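Local coordinates for protein CTD kinase subunit gamma (Schizosaccharomyces pombe, PDB 5CE7) that probably supports activation of the kinase that hyperphosphorylates the C-terminal repeats of RNA polymerase II's largest subunit and is represented here by its noncanonical CTD-interacting domain, at residues S23-A28 against C68-K73; F63-C68 against H117-I122; K111-L116 against K128-T133. One frame throughout, in Å; residues are numbered along the deposited sequence.

Contact 1 of 3, residues S23-A28 against C68-K73; sequences SQIKPA and CEMCLK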
# COMPACT_ATOMS: atom_id res chain seq x y z
N SER A 23 7.21 9.19 8.17
CA SER A 23 6.65 8.19 9.08
C SER A 23 6.62 6.79 8.48
O SER A 23 6.40 5.80 9.18
CB SER A 23 5.22 8.58 9.50
OG SER A 23 4.32 8.47 8.41
N GLN A 24 6.82 6.72 7.17
CA GLN A 24 6.64 5.49 6.42
C GLN A 24 7.99 4.80 6.20
O GLN A 24 8.04 3.64 5.84
CB GLN A 24 5.95 5.80 5.08
CG GLN A 24 4.54 6.39 5.26
CD GLN A 24 4.10 7.32 4.14
OE1 GLN A 24 4.56 7.21 3.00
NE2 GLN A 24 3.21 8.25 4.45
N ILE A 25 9.08 5.53 6.45
CA ILE A 25 10.41 5.01 6.18
C ILE A 25 10.79 3.83 7.07
O ILE A 25 11.26 2.80 6.58
CB ILE A 25 11.48 6.11 6.31
CG1 ILE A 25 11.28 7.19 5.25
CG2 ILE A 25 12.87 5.51 6.19
CD1 ILE A 25 11.17 6.63 3.84
N LYS A 26 10.62 3.98 8.37
CA LYS A 26 11.03 2.91 9.30
C LYS A 26 10.26 1.60 9.09
O LYS A 26 10.85 0.52 9.12
CB LYS A 26 10.91 3.38 10.75
CG LYS A 26 12.09 2.96 11.60
CD LYS A 26 11.76 3.00 13.09
CE LYS A 26 12.69 2.04 13.85
NZ LYS A 26 12.28 1.85 15.28
N PRO A 27 8.92 1.67 8.91
CA PRO A 27 8.21 0.41 8.66
C PRO A 27 8.64 -0.23 7.33
O PRO A 27 8.66 -1.45 7.23
CB PRO A 27 6.73 0.82 8.57
CG PRO A 27 6.64 2.19 9.13
CD PRO A 27 8.02 2.81 9.17
N ALA A 28 8.97 0.60 6.34
CA ALA A 28 9.43 0.08 5.05
C ALA A 28 10.79 -0.59 5.14
O ALA A 28 11.02 -1.64 4.54
CB ALA A 28 9.46 1.21 4.00
N CYS A 68 7.20 0.26 -1.99
CA CYS A 68 7.62 -0.04 -3.35
C CYS A 68 8.86 0.76 -3.78
O CYS A 68 9.79 0.20 -4.35
CB CYS A 68 6.45 0.16 -4.35
SG CYS A 68 5.11 -1.05 -4.17
N GLU A 69 8.87 2.07 -3.53
CA GLU A 69 10.02 2.90 -3.88
C GLU A 69 11.29 2.38 -3.23
O GLU A 69 12.33 2.26 -3.86
CB GLU A 69 9.80 4.36 -3.48
CG GLU A 69 8.66 5.02 -4.24
CD GLU A 69 8.38 6.45 -3.78
OE1 GLU A 69 8.70 6.79 -2.62
OE2 GLU A 69 7.85 7.24 -4.58
N MSE A 70 11.20 2.05 -1.95
CA MSE A 70 12.36 1.56 -1.24
C MSE A 70 12.77 0.17 -1.69
O MSE A 70 13.96 -0.13 -1.76
CB MSE A 70 12.13 1.64 0.27
CG MSE A 70 12.07 3.09 0.74
SE MSE A 70 12.00 3.21 2.67
CE MSE A 70 13.12 1.61 3.06
N CYS A 71 11.80 -0.67 -2.03
CA CYS A 71 12.12 -1.97 -2.63
C CYS A 71 12.96 -1.77 -3.90
O CYS A 71 13.98 -2.43 -4.09
CB CYS A 71 10.86 -2.77 -2.95
SG CYS A 71 10.08 -3.53 -1.51
N LEU A 72 12.54 -0.84 -4.75
CA LEU A 72 13.26 -0.58 -5.99
C LEU A 72 14.66 -0.01 -5.73
O LEU A 72 15.62 -0.33 -6.43
CB LEU A 72 12.46 0.37 -6.90
CG LEU A 72 11.11 -0.12 -7.41
CD1 LEU A 72 10.39 1.03 -8.10
CD2 LEU A 72 11.29 -1.30 -8.38
N LYS A 73 14.77 0.83 -4.71
CA LYS A 73 16.08 1.37 -4.36
C LYS A 73 17.02 0.29 -3.81
O LYS A 73 18.25 0.44 -3.84
CB LYS A 73 15.93 2.54 -3.37
CG LYS A 73 15.44 3.83 -4.04
CD LYS A 73 14.96 4.86 -3.02
CE LYS A 73 15.71 4.78 -1.71
NZ LYS A 73 16.96 5.60 -1.71
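Met70, modelled as selenomethionine, leaves helix 54-73 toward the first turn of helix 25-33 and meets two side chains there, Ile25 and Ala28. With CG anti to the carbonyl carbon (chi1 -68°) and chi2 extended, SE is carried outward; the chain then bends sharply at chi3, leaving CE beside Ala28. The SE atom does most of the touching: it sits 3.5 Å from Ala28 CB, a methyl turned to meet it. Met70 CE lies 3.8 Å from the same CB, and 3.8 Å also from the carbonyl carbon of Ala28. Ile25 joins from the flank. Its side chain crosses that of Met70 at about a right angle, and only the end of the longer branch arrives, CD1 coming to 3.7 Å from Met70 SE. The nearest CA atoms, of Ala28 and Met70, are 7.1 Å apart. Further along helix 25-33, Gln29 and Ile32 also touch Met70, while Phe63 of helix 54-73 packs against Ala28. A polar tie lies close by, where Gln24 OE1 hydrogen-bonds to Thr66 OG1 of helix 54-73. Across the two segments themselves the chemistry is apolar, dispersion against a large, polarisable atom, with selenium standing in for the methionine sulfur of the natural protein; shape rather than bond direction sets the fit.

Contact 2 of 3, residues F63-C68 against H117-I122; sequences FVDTLC and HEKKVI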
# COMPACT_ATOMS: atom_id res chain seq x y z
N PHE A 63 2.08 4.41 2.49
CA PHE A 63 3.14 3.49 2.93
C PHE A 63 3.50 2.45 1.85
O PHE A 63 4.67 2.11 1.65
CB PHE A 63 2.74 2.74 4.21
CG PHE A 63 3.62 1.55 4.49
CD1 PHE A 63 4.95 1.73 4.85
CD2 PHE A 63 3.13 0.26 4.36
CE1 PHE A 63 5.77 0.64 5.09
CE2 PHE A 63 3.95 -0.84 4.60
CZ PHE A 63 5.28 -0.64 4.97
N VAL A 64 2.47 1.92 1.19
CA VAL A 64 2.66 0.96 0.10
C VAL A 64 3.48 1.58 -1.02
O VAL A 64 4.31 0.93 -1.64
CB VAL A 64 1.29 0.47 -0.44
CG1 VAL A 64 1.41 -0.04 -1.87
CG2 VAL A 64 0.69 -0.57 0.49
N ASP A 65 3.24 2.85 -1.29
CA ASP A 65 4.00 3.58 -2.31
C ASP A 65 5.47 3.70 -1.86
O ASP A 65 6.39 3.39 -2.60
CB ASP A 65 3.37 4.96 -2.52
CG ASP A 65 3.88 5.67 -3.77
OD1 ASP A 65 4.62 5.09 -4.58
OD2 ASP A 65 3.49 6.83 -3.95
N THR A 66 5.66 4.14 -0.62
CA THR A 66 7.00 4.25 -0.02
C THR A 66 7.74 2.90 0.03
O THR A 66 8.94 2.80 -0.30
CB THR A 66 6.89 4.87 1.40
OG1 THR A 66 6.35 6.19 1.29
CG2 THR A 66 8.26 4.91 2.11
N LEU A 67 7.02 1.85 0.40
CA LEU A 67 7.57 0.50 0.41
C LEU A 67 8.05 0.08 -0.98
O LEU A 67 9.17 -0.42 -1.14
CB LEU A 67 6.52 -0.50 0.92
CG LEU A 67 6.93 -1.98 0.97
CD1 LEU A 67 8.16 -2.16 1.86
CD2 LEU A 67 5.79 -2.81 1.51
N CYS A 68 7.20 0.26 -1.99
CA CYS A 68 7.62 -0.04 -3.35
C CYS A 68 8.86 0.76 -3.78
O CYS A 68 9.79 0.20 -4.35
CB CYS A 68 6.45 0.16 -4.35
SG CYS A 68 5.11 -1.05 -4.17
N HIS A 117 2.60 3.48 -11.30
CA HIS A 117 2.66 3.35 -12.75
C HIS A 117 3.98 3.86 -13.35
O HIS A 117 4.59 3.20 -14.19
CB HIS A 117 1.48 4.07 -13.41
CG HIS A 117 1.41 3.87 -14.89
ND1 HIS A 117 1.36 4.92 -15.79
CD2 HIS A 117 1.40 2.74 -15.64
CE1 HIS A 117 1.31 4.44 -17.02
NE2 HIS A 117 1.34 3.12 -16.95
N GLU A 118 4.42 5.04 -12.91
CA GLU A 118 5.68 5.62 -13.39
C GLU A 118 6.88 4.74 -13.02
O GLU A 118 7.87 4.67 -13.75
CB GLU A 118 5.88 7.01 -12.80
CG GLU A 118 4.90 8.04 -13.31
CD GLU A 118 4.99 9.35 -12.57
OE1 GLU A 118 5.49 9.35 -11.42
OE2 GLU A 118 4.55 10.38 -13.13
N LYS A 119 6.78 4.07 -11.88
CA LYS A 119 7.87 3.22 -11.44
C LYS A 119 7.68 1.76 -11.88
O LYS A 119 8.37 0.86 -11.40
CB LYS A 119 8.08 3.39 -9.93
CG LYS A 119 8.20 4.88 -9.57
CD LYS A 119 8.86 5.11 -8.22
CE LYS A 119 7.84 5.60 -7.21
NZ LYS A 119 6.93 4.51 -6.78
N LYS A 120 6.74 1.55 -12.80
CA LYS A 120 6.57 0.26 -13.46
C LYS A 120 6.24 -0.89 -12.50
O LYS A 120 6.47 -2.06 -12.80
CB LYS A 120 7.81 -0.07 -14.30
CG LYS A 120 8.18 1.06 -15.26
CD LYS A 120 9.44 0.76 -16.05
CE LYS A 120 9.34 1.34 -17.46
NZ LYS A 120 8.28 0.64 -18.26
N VAL A 121 5.69 -0.54 -11.34
CA VAL A 121 5.18 -1.53 -10.41
C VAL A 121 3.87 -2.11 -10.97
O VAL A 121 3.58 -3.30 -10.81
CB VAL A 121 4.93 -0.92 -9.02
CG1 VAL A 121 4.40 -1.99 -8.05
CG2 VAL A 121 6.22 -0.30 -8.48
N ILE A 122 3.09 -1.25 -11.62
CA ILE A 122 1.87 -1.69 -12.31
C ILE A 122 1.95 -1.31 -13.80
O ILE A 122 2.51 -0.28 -14.15
CB ILE A 122 0.59 -1.09 -11.68
CG1 ILE A 122 0.55 0.44 -11.80
CG2 ILE A 122 0.46 -1.51 -10.20
CD1 ILE A 122 -0.68 1.07 -11.11
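Asp65 and Lys119 make the charged part of this contact. Lys119 NZ donates to Asp65 OD1 over 3.2 Å in a hydrogen-bonded salt bridge, meeting that oxygen nearly end-on to its C-O bond, and the two side chains cross at about a right angle. The lysine bends at chi3 (-109°) and again at chi4 (73°), which turns its ammonium group to the carboxylate. Asp65 OD1 is also gripped by Ser115 OG, and Glu69 adds a long, weak ion pair to the lysine. Losing the carboxylate to an alanine here would probably leave the Lys119 ammonium and the Ser115 hydroxyl without their shared acceptor. The apolar part lies at Cys68 and Val121, which are directed toward each other. Val121 CG1 approaches Cys68 SG at 4.1 Å and its CG2 stands 4.2 Å from Cys68 CB, a loose fit backed by Leu116, which touches both residues. Backbone bonds shape the second segment: Lys120, at positive phi, donates its N to His117 O over 3.0 Å, and Val121 N reaches back to Leu116 O. That is a Schellman motif, closing helix 100-118 against helix 54-73 within the all-helical, right-handed superhelix of the domain.

Contact 3 of 3, residues K111-L116 against K128-T133; sequences KVLQSL and KDAMAT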
# COMPACT_ATOMS: atom_id res chain seq x y z
N LYS A 111 -2.77 9.83 -6.85
CA LYS A 111 -1.35 10.18 -6.73
C LYS A 111 -0.51 8.92 -6.60
O LYS A 111 0.53 8.77 -7.26
CB LYS A 111 -1.11 11.11 -5.54
CG LYS A 111 0.34 11.51 -5.32
CD LYS A 111 0.75 11.30 -3.87
CE LYS A 111 -0.12 12.11 -2.90
NZ LYS A 111 0.35 13.52 -2.75
N VAL A 112 -0.96 7.99 -5.76
CA VAL A 112 -0.25 6.73 -5.57
C VAL A 112 -0.24 5.88 -6.84
O VAL A 112 0.78 5.28 -7.19
CB VAL A 112 -0.86 5.91 -4.42
CG1 VAL A 112 -0.18 4.55 -4.33
CG2 VAL A 112 -0.76 6.68 -3.11
N LEU A 113 -1.37 5.83 -7.53
CA LEU A 113 -1.47 5.01 -8.74
C LEU A 113 -0.50 5.51 -9.80
O LEU A 113 0.14 4.71 -10.49
CB LEU A 113 -2.90 4.97 -9.27
CG LEU A 113 -3.91 4.18 -8.45
CD1 LEU A 113 -5.29 4.31 -9.07
CD2 LEU A 113 -3.49 2.70 -8.33
N GLN A 114 -0.40 6.83 -9.93
CA GLN A 114 0.50 7.44 -10.90
C GLN A 114 1.95 7.12 -10.56
O GLN A 114 2.75 6.77 -11.42
CB GLN A 114 0.29 8.96 -10.96
CG GLN A 114 1.35 9.72 -11.75
CD GLN A 114 1.08 11.23 -11.77
OE1 GLN A 114 1.61 11.98 -10.94
NE2 GLN A 114 0.26 11.67 -12.71
N SER A 115 2.28 7.23 -9.27
CA SER A 115 3.60 6.89 -8.78
C SER A 115 3.96 5.43 -9.07
O SER A 115 5.03 5.14 -9.61
CB SER A 115 3.66 7.15 -7.27
OG SER A 115 4.92 6.79 -6.75
N LEU A 116 3.07 4.51 -8.72
CA LEU A 116 3.29 3.09 -8.99
C LEU A 116 3.42 2.81 -10.50
O LEU A 116 4.25 2.00 -10.92
CB LEU A 116 2.17 2.25 -8.37
CG LEU A 116 2.12 2.27 -6.83
CD1 LEU A 116 0.95 1.45 -6.30
CD2 LEU A 116 3.43 1.76 -6.25
N LYS A 128 -4.95 1.52 -15.89
CA LYS A 128 -6.21 1.87 -16.52
C LYS A 128 -7.38 1.31 -15.72
O LYS A 128 -8.36 2.01 -15.48
CB LYS A 128 -6.27 1.39 -17.97
CG LYS A 128 -5.41 2.20 -18.95
CD LYS A 128 -5.66 1.76 -20.40
CE LYS A 128 -4.87 2.59 -21.40
NZ LYS A 128 -3.56 1.98 -21.75
N ASP A 129 -7.28 0.04 -15.33
CA ASP A 129 -8.32 -0.59 -14.52
C ASP A 129 -8.50 0.10 -13.16
O ASP A 129 -9.62 0.37 -12.74
CB ASP A 129 -8.00 -2.08 -14.28
CG ASP A 129 -8.42 -2.98 -15.45
OD1 ASP A 129 -9.08 -2.49 -16.39
OD2 ASP A 129 -8.09 -4.18 -15.41
N ALA A 130 -7.40 0.37 -12.48
CA ALA A 130 -7.45 0.97 -11.15
C ALA A 130 -7.96 2.41 -11.22
O ALA A 130 -8.74 2.85 -10.37
CB ALA A 130 -6.07 0.92 -10.50
N MSE A 131 -7.52 3.15 -12.23
CA MSE A 131 -8.00 4.52 -12.45
C MSE A 131 -9.50 4.55 -12.76
O MSE A 131 -10.22 5.45 -12.32
CB MSE A 131 -7.20 5.22 -13.55
CG MSE A 131 -5.76 5.56 -13.14
SE MSE A 131 -5.66 6.95 -11.76
CE MSE A 131 -6.20 8.47 -12.89
N ALA A 132 -9.97 3.57 -13.52
CA ALA A 132 -11.41 3.49 -13.81
C ALA A 132 -12.21 3.18 -12.54
O ALA A 132 -13.34 3.63 -12.37
CB ALA A 132 -11.71 2.45 -14.89
N THR A 133 -11.62 2.40 -11.64
CA THR A 133 -12.26 2.09 -10.37
C THR A 133 -12.41 3.35 -9.53
O THR A 133 -13.48 3.62 -9.00
CB THR A 133 -11.47 1.03 -9.58
OG1 THR A 133 -11.40 -0.17 -10.35
CG2 THR A 133 -12.16 0.73 -8.25
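Leu113 on helix 100-118 meets Ala130 and Met131 on helix 124-139; the two consecutive helices, joined by a short connection and running in broadly opposed directions, form an alpha-alpha hairpin of the CTD-interacting domain. Going along the first segment, Val112 turns to the other neighbour, packing on Met61 and Tyr62 of helix 54-73. Leu113 leaves the helix toward the hairpin partner. Both of its methyls rest on one small methyl: CD1 and CD2 each lie 3.8 Å from Ala130 CB, so the alanine faces the fork of the leucine. CD1 works twice, since it also lies 3.8 Å from Met131 SE. That selenomethionine bends at both chi2 and chi3, folding SE alongside Leu113 CD1, and its side chain slides past the leucine in the opposite sense. Ile88, Tyr127 and Val134 add further apolar contacts to Leu113, burying it between helices. Ser115 and Leu116, which follow, lean on Glu69 and Asp65 of helix 54-73, and Leu116 shares Ile88 with Leu113. On the second helix, Thr133 OG1 folds back on its own backbone, donating to Asp129 O at 3.0 Å with a C=O...O angle of 140°; the hydroxyl is tilted 33° from the carbonyl plane, on the face away from Thr133 N.

From the N terminus, contact 1 closes the first loop, bringing the start of helix 25-33 against the end of helix 54-73 after an excursion through helix 38-51. Before that loop shuts, contact 2 has opened on helix 54-73; it closes at the end of helix 100-118, so the two cross. Cys68 belongs to both but touches only in contact 2. Contact 3 opens on helix 100-118 inside the span of contact 2 and closes on helix 124-139, crossing it in turn; contacts 1 and 3 lie in series. Helix 54-73 bridges the N-terminal helices and the C-terminal hairpin: a Gln24-Thr66 hydrogen bond ties contact 1 to contact 2, and Asp65-Ser115 ties contact 2 to contact 3.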